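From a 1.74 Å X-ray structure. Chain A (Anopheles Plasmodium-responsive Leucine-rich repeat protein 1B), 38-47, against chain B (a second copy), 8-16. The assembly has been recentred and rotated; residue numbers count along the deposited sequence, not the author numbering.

Chain A, residues 38-47: IDTNAFAYAH
Chain B 8-16: MHLTPFTLS

The two copies of the leucine-rich repeat protein meet here through a short parallel pairing that gives way to a packing of turns against the start of a helix. In chain B, residues 8-10 form a strand; a linking residue, B:Thr11, follows with phi/psi of -129/166°, and a helix starts at B:Pro12 and runs on beyond B:Ser16. Chain A enters extended at A:Ile38 (-122/128°) and A:Asp39 (-76/148°), then winds through three type I turns, A:Asp39 to A:Ala42, A:Asn41 to A:Ala44 and A:Phe43 to A:Ala46. Each is closed by a backbone hydrogen bond of 3.0 Å, from A:Ala42 N to A:Asp39 O, from A:Ala44 N to A:Asn41 O and from A:Ala46 N to A:Phe43 O.

The register is set by a parallel bridge between A:Ile38 and B:Leu10, whose CA atoms lie 4.7 Å apart. A:Asp39 N donates to B:Leu10 O at 3.0 Å, and its N-H...O angle of 178° makes the bond nearly straight. At A:Ala42, the last residue of the first turn, the CA atoms of A:Ala42 and B:Thr11 come within 4.5 Å, and A:Ala42 CB sits 3.6 Å from B:Leu10 O.

B:Leu10 (chi1 t, chi2 p) is the main apolar bump on its strand. It shares a sheet face with A:Ile38 (m, t), whose CG1 is 4.3 Å from B:Leu10 CB. Its CD2 enters a hollow between A:Ala42 and A:Phe43, 4.1 Å from A:Ala42 CB and 3.9 Å from A:Phe43 CZ. Although the CA-to-CB bond of A:Phe43 points away from chain B, chi1 of -56° and chi2 of -68° bring the ring back to the contact, where it meets both leucines obliquely. One helical turn beyond the cap, B:Leu15 (t, p) points toward chain A and sets its CD2 in a second pocket, 3.8 Å from A:Phe43 CD1, 4.2 Å from A:Ala46 CB and 3.4 Å from A:Ala42 O. The A:Phe43 ring thus contributes to both hollows.

B:Pro12, with a C-gamma exo ring, is the most extensively covered residue of the contact. Its CD lies 3.4 Å from A:Asn41 OD1, while its CB approaches A:Tyr45 CE2 at 4.0 Å, near the plane of the tyrosine ring and at its edge. A:Asn41 adopts chi1 p, and A:Tyr45 chi1 m with chi2 of -81°.

A polar contact flanks this packing. B:His9 (chi1 t, chi2 172°) presents NE2 to A:Asp39 OD1 (chi1 m, chi2 -7°) in a very short hydrogen bond of 2.4 Å, bent to 137°; A:Asp39 OD2 abuts B:Thr11 CG2 at 3.0 Å. Within chain B, B:Thr11 (p) caps the helix, its OG1 accepting from B:Thr14 N at 3.1 Å, while B:Thr14 OG1 (p) accepts from B:Thr11 N at 2.9 Å and donates to B:His9 O at 2.8 Å, tying strand to helix.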

# COMPACT_ATOMS: atom_id res chain seq x y z
N ILE A 38 -16.88 -12.36 -11.80
CA ILE A 38 -17.93 -13.06 -11.08
C ILE A 38 -19.13 -13.21 -12.00
O ILE A 38 -19.61 -12.22 -12.55
CB ILE A 38 -18.38 -12.29 -9.84
CG1 ILE A 38 -17.20 -12.10 -8.87
CG2 ILE A 38 -19.51 -13.04 -9.13
CD1 ILE A 38 -17.56 -11.24 -7.68
N ASP A 39 -19.64 -14.43 -12.14
CA ASP A 39 -20.84 -14.66 -12.94
C ASP A 39 -22.07 -14.22 -12.17
O ASP A 39 -22.12 -14.34 -10.95
CB ASP A 39 -20.97 -16.13 -13.30
CG ASP A 39 -19.98 -16.58 -14.36
OD1 ASP A 39 -19.26 -15.73 -14.93
OD2 ASP A 39 -19.94 -17.80 -14.64
N THR A 40 -23.10 -13.73 -12.88
CA THR A 40 -24.32 -13.28 -12.23
C THR A 40 -24.93 -14.36 -11.35
O THR A 40 -25.48 -14.05 -10.29
CB THR A 40 -25.39 -12.83 -13.26
OG1 THR A 40 -24.85 -11.80 -14.09
CG2 THR A 40 -26.63 -12.29 -12.55
N ASN A 41 -24.86 -15.62 -11.78
CA ASN A 41 -25.43 -16.72 -11.01
C ASN A 41 -24.44 -17.41 -10.06
O ASN A 41 -24.70 -18.53 -9.62
CB ASN A 41 -26.07 -17.77 -11.96
CG ASN A 41 -25.05 -18.53 -12.78
OD1 ASN A 41 -23.88 -18.17 -12.82
ND2 ASN A 41 -25.50 -19.58 -13.49
N ALA A 42 -23.34 -16.75 -9.73
CA ALA A 42 -22.29 -17.39 -8.93
C ALA A 42 -22.82 -18.00 -7.64
O ALA A 42 -22.34 -19.07 -7.22
CB ALA A 42 -21.18 -16.40 -8.62
N PHE A 43 -23.78 -17.33 -7.00
CA PHE A 43 -24.33 -17.78 -5.73
C PHE A 43 -25.67 -18.52 -5.80
O PHE A 43 -26.37 -18.68 -4.78
CB PHE A 43 -24.42 -16.61 -4.75
CG PHE A 43 -23.10 -15.91 -4.53
CD1 PHE A 43 -22.07 -16.56 -3.88
CD2 PHE A 43 -22.88 -14.64 -5.03
CE1 PHE A 43 -20.84 -15.94 -3.69
CE2 PHE A 43 -21.65 -14.01 -4.83
CZ PHE A 43 -20.64 -14.67 -4.17
N ALA A 44 -25.99 -19.05 -6.98
CA ALA A 44 -27.27 -19.73 -7.22
C ALA A 44 -27.58 -20.92 -6.29
O ALA A 44 -28.75 -21.22 -6.02
CB ALA A 44 -27.31 -20.18 -8.67
N TYR A 45 -26.53 -21.60 -5.84
CA TYR A 45 -26.64 -22.76 -4.96
C TYR A 45 -26.14 -22.48 -3.54
O TYR A 45 -25.77 -23.41 -2.80
CB TYR A 45 -25.86 -23.92 -5.58
CG TYR A 45 -26.36 -24.25 -6.96
CD1 TYR A 45 -27.50 -25.03 -7.15
CD2 TYR A 45 -25.71 -23.75 -8.09
CE1 TYR A 45 -27.97 -25.32 -8.41
CE2 TYR A 45 -26.17 -24.03 -9.36
CZ TYR A 45 -27.30 -24.82 -9.52
OH TYR A 45 -27.77 -25.11 -10.78
N ALA A 46 -26.13 -21.20 -3.16
CA ALA A 46 -25.58 -20.78 -1.87
C ALA A 46 -26.48 -19.74 -1.21
O ALA A 46 -26.01 -18.69 -0.76
CB ALA A 46 -24.18 -20.23 -2.07
N HIS A 47 -27.77 -20.04 -1.13
CA HIS A 47 -28.75 -19.09 -0.60
C HIS A 47 -28.66 -18.88 0.91
O HIS A 47 -29.29 -17.96 1.44
CB HIS A 47 -30.18 -19.52 -0.97
CG HIS A 47 -30.41 -19.68 -2.44
ND1 HIS A 47 -30.05 -18.73 -3.37
CD2 HIS A 47 -31.04 -20.66 -3.14
CE1 HIS A 47 -30.42 -19.12 -4.58
NE2 HIS A 47 -31.03 -20.29 -4.47
N MET B 8 -8.87 -16.20 -10.89
CA MET B 8 -10.00 -17.12 -10.99
C MET B 8 -11.33 -16.43 -11.32
O MET B 8 -11.56 -15.25 -11.02
CB MET B 8 -10.13 -18.01 -9.75
CG MET B 8 -10.64 -17.36 -8.48
SD MET B 8 -11.20 -18.55 -7.23
CE MET B 8 -12.78 -19.01 -7.92
N HIS B 9 -12.19 -17.21 -11.97
CA HIS B 9 -13.51 -16.79 -12.39
C HIS B 9 -14.49 -17.44 -11.42
O HIS B 9 -14.50 -18.66 -11.28
CB HIS B 9 -13.73 -17.32 -13.82
CG HIS B 9 -14.96 -16.81 -14.50
ND1 HIS B 9 -15.22 -17.05 -15.83
CD2 HIS B 9 -16.00 -16.07 -14.04
CE1 HIS B 9 -16.38 -16.51 -16.16
NE2 HIS B 9 -16.87 -15.90 -15.10
N LEU B 10 -15.30 -16.64 -10.74
CA LEU B 10 -16.23 -17.22 -9.76
C LEU B 10 -17.56 -17.61 -10.41
O LEU B 10 -18.35 -16.75 -10.79
CB LEU B 10 -16.46 -16.29 -8.58
CG LEU B 10 -17.23 -16.96 -7.43
CD1 LEU B 10 -16.36 -17.99 -6.73
CD2 LEU B 10 -17.78 -15.92 -6.46
N THR B 11 -17.79 -18.92 -10.52
CA THR B 11 -18.97 -19.48 -11.16
C THR B 11 -19.58 -20.50 -10.18
O THR B 11 -18.90 -20.91 -9.25
CB THR B 11 -18.58 -20.22 -12.47
OG1 THR B 11 -17.82 -21.39 -12.15
CG2 THR B 11 -17.72 -19.34 -13.35
N PRO B 12 -20.83 -20.94 -10.41
CA PRO B 12 -21.36 -22.01 -9.58
C PRO B 12 -20.40 -23.20 -9.50
O PRO B 12 -20.29 -23.83 -8.44
CB PRO B 12 -22.66 -22.41 -10.30
CG PRO B 12 -23.06 -21.19 -11.03
CD PRO B 12 -21.79 -20.52 -11.45
N PHE B 13 -19.72 -23.49 -10.60
CA PHE B 13 -18.78 -24.62 -10.67
C PHE B 13 -17.55 -24.42 -9.78
O PHE B 13 -17.17 -25.32 -9.02
CB PHE B 13 -18.33 -24.86 -12.11
CG PHE B 13 -17.35 -25.99 -12.27
CD1 PHE B 13 -17.79 -27.30 -12.40
CD2 PHE B 13 -15.99 -25.74 -12.34
CE1 PHE B 13 -16.89 -28.35 -12.56
CE2 PHE B 13 -15.07 -26.77 -12.49
CZ PHE B 13 -15.53 -28.08 -12.60
N THR B 14 -16.90 -23.26 -9.90
CA THR B 14 -15.72 -22.99 -9.08
C THR B 14 -16.08 -22.74 -7.63
O THR B 14 -15.31 -23.12 -6.76
CB THR B 14 -14.85 -21.84 -9.60
OG1 THR B 14 -15.63 -20.64 -9.69
CG2 THR B 14 -14.26 -22.18 -10.97
N LEU B 15 -17.24 -22.14 -7.35
CA LEU B 15 -17.69 -22.03 -5.96
C LEU B 15 -17.98 -23.40 -5.34
O LEU B 15 -17.55 -23.68 -4.22
CB LEU B 15 -18.89 -21.09 -5.81
CG LEU B 15 -19.43 -20.92 -4.38
CD1 LEU B 15 -18.35 -20.43 -3.41
CD2 LEU B 15 -20.64 -19.99 -4.40
N SER B 16 -18.68 -24.26 -6.08
CA SER B 16 -18.98 -25.59 -5.58
C SER B 16 -17.69 -26.35 -5.21
O SER B 16 -17.65 -27.00 -4.18
CB SER B 16 -19.79 -26.39 -6.61
OG SER B 16 -20.21 -27.61 -6.05